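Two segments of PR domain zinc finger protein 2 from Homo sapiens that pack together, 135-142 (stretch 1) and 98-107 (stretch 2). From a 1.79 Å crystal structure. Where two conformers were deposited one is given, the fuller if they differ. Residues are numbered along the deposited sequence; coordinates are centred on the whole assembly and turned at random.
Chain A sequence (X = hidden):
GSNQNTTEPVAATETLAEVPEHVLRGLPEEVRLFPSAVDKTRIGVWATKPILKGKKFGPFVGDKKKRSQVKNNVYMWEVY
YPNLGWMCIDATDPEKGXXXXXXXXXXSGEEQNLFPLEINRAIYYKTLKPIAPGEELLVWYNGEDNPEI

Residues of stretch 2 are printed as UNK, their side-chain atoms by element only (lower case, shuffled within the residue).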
ATOM      1  N   GLU A 135       1.600 -15.071  -3.028  1.00 20.12           N
ATOM      2  CA  GLU A 135       0.333 -14.338  -2.745  1.00 19.63           C
ATOM      3  C   GLU A 135       0.572 -12.816  -2.764  1.00 17.14           C
ATOM      4  O   GLU A 135       1.626 -12.338  -2.321  1.00 16.79           O
ATOM      5  CB  GLU A 135      -0.335 -14.758  -1.399  1.00 19.99           C
ATOM      6  CG  GLU A 135      -0.829 -16.235  -1.376  1.00 24.47           C
ATOM      7  CD  GLU A 135      -1.545 -16.676  -0.076  1.00 26.67           C
ATOM      8  OE1 GLU A 135      -1.354 -16.068   1.021  1.00 27.81           O
ATOM      9  OE2 GLU A 135      -2.288 -17.701  -0.162  1.00 34.29           O
ATOM     10  N   GLU A 136      -0.418 -12.075  -3.251  1.00 16.16           N
ATOM     11  CA  GLU A 136      -0.321 -10.585  -3.343  1.00 16.13           C
ATOM     12  C   GLU A 136      -0.593  -9.958  -1.974  1.00 14.83           C
ATOM     13  O   GLU A 136      -1.537 -10.375  -1.275  1.00 15.79           O
ATOM     14  CB  GLU A 136      -1.304 -10.011  -4.400  1.00 16.54           C
ATOM     15  CG  GLU A 136      -1.141  -8.479  -4.604  1.00 16.38           C
ATOM     16  CD  GLU A 136      -1.821  -7.898  -5.851  1.00 17.74           C
ATOM     17  OE1 GLU A 136      -2.609  -8.616  -6.527  1.00 18.02           O
ATOM     18  OE2 GLU A 136      -1.587  -6.693  -6.159  1.00 16.96           O
ATOM     19  N   LEU A 137       0.229  -8.967  -1.602  1.00 13.75           N
ATOM     20  CA  LEU A 137      -0.024  -8.157  -0.401  1.00 13.55           C
ATOM     21  C   LEU A 137      -1.109  -7.118  -0.722  1.00 13.16           C
ATOM     22  O   LEU A 137      -0.972  -6.371  -1.697  1.00 12.85           O
ATOM     23  CB  LEU A 137       1.249  -7.444   0.093  1.00 13.74           C
ATOM     24  CG  LEU A 137       2.186  -8.187   1.064  1.00 14.01           C
ATOM     25  CD1 LEU A 137       2.666  -9.479   0.434  1.00 14.85           C
ATOM     26  CD2 LEU A 137       3.409  -7.244   1.472  1.00 13.56           C
ATOM     27  N   LEU A 138      -2.160  -7.099   0.102  1.00 14.23           N
ATOM     28  CA  LEU A 138      -3.336  -6.198  -0.085  1.00 13.14           C
ATOM     29  C   LEU A 138      -3.749  -5.544   1.229  1.00 14.12           C
ATOM     30  O   LEU A 138      -4.047  -6.211   2.214  1.00 14.43           O
ATOM     31  CB  LEU A 138      -4.546  -6.963  -0.647  1.00 14.32           C
ATOM     32  CG  LEU A 138      -4.343  -7.578  -2.022  1.00 13.27           C
ATOM     33  CD1 LEU A 138      -5.576  -8.437  -2.444  1.00 17.32           C
ATOM     34  CD2 LEU A 138      -4.076  -6.522  -3.137  1.00 13.38           C
ATOM     35  N   VAL A 139      -3.782  -4.222   1.224  1.00 13.05           N
ATOM     36  CA  VAL A 139      -4.129  -3.460   2.454  1.00 12.71           C
ATOM     37  C   VAL A 139      -5.611  -3.084   2.451  1.00 13.57           C
ATOM     38  O   VAL A 139      -6.234  -2.945   1.376  1.00 12.88           O
ATOM     39  CB  VAL A 139      -3.210  -2.200   2.589  1.00 13.04           C
ATOM     40  CG1 VAL A 139      -3.493  -1.093   1.527  1.00 14.19           C
ATOM     41  CG2 VAL A 139      -3.214  -1.625   4.044  1.00 14.68           C
ATOM     42  N   TRP A 140      -6.188  -2.925   3.639  1.00 14.20           N
ATOM     43  CA  TRP A 140      -7.531  -2.290   3.744  1.00 15.30           C
ATOM     44  C   TRP A 140      -7.607  -1.639   5.143  1.00 16.56           C
ATOM     45  O   TRP A 140      -6.631  -1.716   5.922  1.00 15.38           O
ATOM     46  CB  TRP A 140      -8.693  -3.305   3.523  1.00 15.66           C
ATOM     47  CG  TRP A 140      -9.943  -2.639   2.884  1.00 17.28           C
ATOM     48  CD1 TRP A 140     -10.067  -2.194   1.598  1.00 19.57           C
ATOM     49  CD2 TRP A 140     -11.191  -2.361   3.525  1.00 19.06           C
ATOM     50  NE1 TRP A 140     -11.325  -1.639   1.393  1.00 18.40           N
ATOM     51  CE2 TRP A 140     -12.027  -1.725   2.567  1.00 20.31           C
ATOM     52  CE3 TRP A 140     -11.677  -2.563   4.825  1.00 21.22           C
ATOM     53  CZ2 TRP A 140     -13.317  -1.309   2.867  1.00 19.09           C
ATOM     54  CZ3 TRP A 140     -12.992  -2.145   5.125  1.00 20.52           C
ATOM     55  CH2 TRP A 140     -13.784  -1.522   4.149  1.00 19.79           C
ATOM     56  N   TYR A 141      -8.737  -0.996   5.467  1.00 16.24           N
ATOM     57  CA  TYR A 141      -8.894  -0.384   6.788  1.00 16.88           C
ATOM     58  C   TYR A 141      -8.994  -1.410   7.915  1.00 18.40           C
ATOM     59  O   TYR A 141      -9.284  -2.578   7.682  1.00 18.61           O
ATOM     60  CB  TYR A 141     -10.166   0.502   6.828  1.00 18.11           C
ATOM     61  CG  TYR A 141     -10.211   1.544   5.743  1.00 16.98           C
ATOM     62  CD1 TYR A 141      -9.252   2.538   5.664  1.00 18.37           C
ATOM     63  CD2 TYR A 141     -11.174   1.477   4.749  1.00 20.88           C
ATOM     64  CE1 TYR A 141      -9.276   3.488   4.613  1.00 19.29           C
ATOM     65  CE2 TYR A 141     -11.219   2.413   3.712  1.00 19.98           C
ATOM     66  CZ  TYR A 141     -10.261   3.409   3.654  1.00 20.93           C
ATOM     67  OH  TYR A 141     -10.312   4.347   2.651  1.00 23.21           O
ATOM     68  N   ASN A 142      -8.777  -0.954   9.149  1.00 18.95           N
ATOM     69  CA  ASN A 142      -9.169  -1.707  10.344  1.00 21.46           C
ATOM     70  C   ASN A 142     -10.691  -1.881  10.465  1.00 23.75           C
ATOM     71  O   ASN A 142     -11.451  -0.980  10.139  1.00 24.15           O
ATOM     72  CB  ASN A 142      -8.579  -1.009  11.571  1.00 20.83           C
ATOM     73  CG  ASN A 142      -7.093  -1.194  11.635  1.00 22.07           C
ATOM     74  OD1 ASN A 142      -6.619  -2.308  11.457  1.00 22.27           O
ATOM     75  ND2 ASN A 142      -6.345  -0.122  11.868  1.00 21.35           N
ATOM     76  N   UNK A  98       8.094   5.204  -0.908  1.00 15.05           N
ATOM     77  CA  UNK A  98       8.919   3.988  -0.932  1.00 14.88           C
ATOM     78  C   UNK A  98       8.096   2.784  -1.425  1.00 14.11           C
ATOM     79  O   UNK A  98       6.992   2.958  -2.030  1.00 12.92           O
ATOM     80  o   UNK A  98       7.499   3.080   1.420  1.00 14.43           O
ATOM     81  c   UNK A  98       9.603   3.704   0.418  1.00 14.59           C
ATOM     82  c   UNK A  98       8.601   3.624   1.572  1.00 16.73           C
ATOM     83  n   UNK A  98       8.941   4.255   2.698  1.00 17.34           N
ATOM     84  N   UNK A  99       8.594   1.564  -1.194  1.00 13.01           N
ATOM     85  CA  UNK A  99       7.884   0.407  -1.789  1.00 13.22           C
ATOM     86  C   UNK A  99       6.457   0.184  -1.256  1.00 13.10           C
ATOM     87  O   UNK A  99       5.604  -0.411  -1.970  1.00 14.18           O
ATOM     88  c   UNK A  99       6.776  -2.989   0.087  1.00 11.20           C
ATOM     89  n   UNK A  99       9.747  -1.875   1.787  1.00 14.54           N
ATOM     90  c   UNK A  99       6.778  -4.062   2.279  1.00 13.64           C
ATOM     91  c   UNK A  99       7.977  -3.461   2.625  1.00 13.67           C
ATOM     92  c   UNK A  99       6.186  -3.837   1.046  1.00 12.17           C
ATOM     93  c   UNK A  99       9.939  -1.177   0.592  1.00 13.60           C
ATOM     94  c   UNK A  99       8.009  -2.346   0.420  1.00 13.48           C
ATOM     95  c   UNK A  99       8.585  -2.608   1.685  1.00 15.34           C
ATOM     96  c   UNK A  99       8.885  -1.435  -0.273  1.00 12.20           C
ATOM     97  c   UNK A  99       8.720  -0.900  -1.704  1.00 12.28           C
ATOM     98  N   UNK A 100       6.153   0.689  -0.055  1.00 12.45           N
ATOM     99  CA  UNK A 100       4.748   0.563   0.462  1.00 13.28           C
ATOM    100  C   UNK A 100       3.699   1.219  -0.411  1.00 13.19           C
ATOM    101  O   UNK A 100       2.545   0.749  -0.467  1.00 13.00           O
ATOM    102  c   UNK A 100       4.619   1.050   1.924  1.00 12.87           C
ATOM    103  c   UNK A 100       4.528   0.455   4.317  1.00 13.27           C
ATOM    104  c   UNK A 100       6.723   0.184   3.101  1.00 15.83           C
ATOM    105  c   UNK A 100       5.159   0.104   3.003  1.00 13.35           C
ATOM    106  N   UNK A 101       4.106   2.242  -1.168  1.00 13.08           N
ATOM    107  CA  UNK A 101       3.214   2.886  -2.172  1.00 13.07           C
ATOM    108  C   UNK A 101       2.556   1.885  -3.152  1.00 14.26           C
ATOM    109  O   UNK A 101       1.378   2.030  -3.578  1.00 15.09           O
ATOM    110  c   UNK A 101       4.050   5.192  -5.189  1.00 18.34           C
ATOM    111  n   UNK A 101       3.263   5.899  -6.197  1.00 16.61           N
ATOM    112  c   UNK A 101       4.029   3.891  -3.000  1.00 14.03           C
ATOM    113  c   UNK A 101       3.203   4.532  -4.160  1.00 13.75           C
ATOM    114  n   UNK A 101       2.165   6.189  -8.170  1.00 18.18           N
ATOM    115  n   UNK A 101       3.046   4.124  -7.710  1.00 17.97           N
ATOM    116  c   UNK A 101       2.815   5.392  -7.346  1.00 18.24           C
ATOM    117  N   UNK A 102       3.329   0.877  -3.522  1.00 12.36           N
ATOM    118  CA  UNK A 102       2.907  -0.118  -4.530  1.00 14.85           C
ATOM    119  C   UNK A 102       1.980  -1.226  -3.993  1.00 14.71           C
ATOM    120  O   UNK A 102       1.462  -2.034  -4.791  1.00 15.63           O
ATOM    121  o   UNK A 102       6.841   3.223  -8.325  1.00 17.50           O
ATOM    122  c   UNK A 102       4.555   0.542  -7.340  1.00 15.70           C
ATOM    123  c   UNK A 102       4.904   0.318  -6.011  1.00 15.96           C
ATOM    124  c   UNK A 102       4.161  -0.712  -5.191  1.00 14.63           C
ATOM    125  c   UNK A 102       5.935   1.116  -5.444  1.00 15.30           C
ATOM    126  c   UNK A 102       5.203   1.518  -8.124  1.00 17.64           C
ATOM    127  c   UNK A 102       6.228   2.283  -7.547  1.00 17.67           C
ATOM    128  c   UNK A 102       6.580   2.112  -6.211  1.00 15.58           C
ATOM    129  N   UNK A 103       1.776  -1.299  -2.665  1.00 13.31           N
ATOM    130  CA  UNK A 103       0.791  -2.259  -2.089  1.00 12.73           C
ATOM    131  C   UNK A 103      -0.638  -1.830  -2.481  1.00 12.50           C
ATOM    132  O   UNK A 103      -1.144  -0.747  -2.060  1.00 12.99           O
ATOM    133  c   UNK A 103       2.333  -2.802  -0.132  1.00 11.35           C
ATOM    134  c   UNK A 103       0.913  -2.346  -0.549  1.00 12.77           C
ATOM    135  c   UNK A 103      -0.191  -3.235   0.073  1.00 13.80           C
ATOM    136  N   UNK A 104      -1.282  -2.647  -3.308  1.00 13.87           N
ATOM    137  CA  UNK A 104      -2.637  -2.346  -3.752  0.50 13.85           C
ATOM    138  C   UNK A 104      -3.680  -2.527  -2.641  1.00 14.61           C
ATOM    139  O   UNK A 104      -3.428  -3.198  -1.646  1.00 14.88           O
ATOM    140  n   UNK A 104      -4.339  -3.200  -7.022  0.50 14.26           N
ATOM    141  c   UNK A 104      -4.016  -2.525  -5.903  0.50 13.49           C
ATOM    142  c   UNK A 104      -2.995  -3.200  -4.983  0.50 14.14           C
ATOM    143  o   UNK A 104      -4.528  -1.429  -5.612  0.50 13.16           O
ATOM    144  N   UNK A 105      -4.873  -1.930  -2.824  1.00 14.92           N
ATOM    145  CA  UNK A 105      -5.957  -2.039  -1.852  1.00 15.73           C
ATOM    146  C   UNK A 105      -6.853  -3.254  -2.187  1.00 16.01           C
ATOM    147  O   UNK A 105      -7.176  -3.506  -3.362  1.00 16.34           O
ATOM    148  c   UNK A 105      -6.466   0.995  -0.057  1.00 15.43           C
ATOM    149  c   UNK A 105      -7.318   0.643   0.999  1.00 17.71           C
ATOM    150  c   UNK A 105      -6.827  -0.779  -1.918  1.00 16.86           C
ATOM    151  n   UNK A 105      -4.944   2.294  -1.099  1.00 20.96           N
ATOM    152  c   UNK A 105      -6.541   2.599   2.222  1.00 17.33           C
ATOM    153  c   UNK A 105      -5.663   2.157   0.064  1.00 19.82           C
ATOM    154  c   UNK A 105      -6.212   0.440  -1.348  1.00 16.80           C
ATOM    155  c   UNK A 105      -7.369   1.469   2.117  1.00 19.31           C
ATOM    156  c   UNK A 105      -5.707   2.984   1.200  1.00 20.36           C
ATOM    157  c   UNK A 105      -5.271   1.259  -1.946  1.00 19.43           C
ATOM    158  N   UNK A 106      -7.277  -3.971  -1.142  1.00 15.90           N
ATOM    159  CA  UNK A 106      -8.277  -5.012  -1.264  1.00 18.40           C
ATOM    160  C   UNK A 106      -9.606  -4.372  -1.670  1.00 20.77           C
ATOM    161  O   UNK A 106      -9.853  -3.217  -1.335  1.00 21.30           O
ATOM    162  c   UNK A 106      -8.405  -5.729   0.053  1.00 18.16           C
ATOM    163  N   UNK A 107     -10.416  -5.104  -2.449  1.00 23.46           N
ATOM    164  CA  UNK A 107     -11.755  -4.638  -2.857  0.70 25.66           C
ATOM    165  C   UNK A 107     -12.737  -4.951  -1.777  1.00 25.74           C
ATOM    166  O   UNK A 107     -13.008  -6.151  -1.514  1.00 28.09           O
ATOM    167  s   UNK A 107     -11.335  -4.804  -5.517  0.70 31.67           S
ATOM    168  c   UNK A 107     -12.215  -5.348  -4.134  0.70 25.67           C
TER
HETATM  169  O   HOH W   1      -0.163  -5.289  -4.098  1.00 15.20           O

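Position 98 carries two carbons, the second bearing one oxygen and one nitrogen. It lies out of reach of stretch 1. It is Asn-98, and its OD1 accepts a hydrogen bond from N of position 100 at 3.1 Å.

Position 99 has one carbon, then fused five- and six-membered rings holding eight carbons and one nitrogen. The ring edge approaches Leu-137. This indole is Trp-99; its CZ3 lies 4.4 Å from Leu-137 CD2.

Position 100 has four carbons, forked at the second, and does not touch stretch 1. It is Leu-100.

Position 101 has three carbons, a nitrogen, then a carbon carrying two more nitrogens. It is out of reach of stretch 1. This guanidinium marks Arg-101. Its NE, NH1 and NH2 are hydrogen-bonded elsewhere in the structure.

Position 102 has one carbon and a six-carbon ring bearing one oxygen. It is out of reach of stretch 1. It is Tyr-102. Its N bonds to Trp-99 O at 3.0 Å, part of a turn that precedes the contact.

Position 103 has three carbons, branched at the first. One methyl lies near Leu-137 and Val-139. It is Val-103; CG1 is 3.7 Å from Leu-137 O and 4.1 Å from Val-139 CB.

Position 104 has two carbons, the second with one oxygen and one nitrogen. Its CB is 4.0 Å from Leu-138 CD2. It is Asn-104, deposited in two conformers. In the one given, OD1 accepts from N of position 105 at 2.9 Å.

Position 105 has one carbon and fused rings with eight carbons and one nitrogen. The rings meet Val-139, Trp-140 and Tyr-141. It is Trp-105. Val-139 CG1 lies over its face, 4.0 Å from CD2. Tyr-141 CE1 is 3.7 Å from CZ3, with the two ring planes oblique at 58°.

Position 106 has a single carbon, CB, directed toward stretch 1; this CB of position 106 is 4.1 Å from Leu-138 CB. It is Ala-106.

Position 107 has one carbon and one sulfur, and its CA-to-CB bond points away. It is Cys-107, also in two conformers.

The contact is a short, weakly bonded parallel pairing. Val-139 N donates to Asn-104 O at 3.1 Å, and Ala-106 N donates to Val-139 O at 2.9 Å. Val-139 thus bonds to the residues before and after its partner Trp-105, as parallel strands do. A water extends the link: the O of water 1 accepts from Asn-104 N at 3.0 Å and donates to Leu-137 O at 2.8 Å and Glu-136 OE2 at 2.9 Å. Apolar side chains pack around these backbone bonds, with Trp-105 covered most.

Stretch 2 (98-107) NWLRYVNWAC
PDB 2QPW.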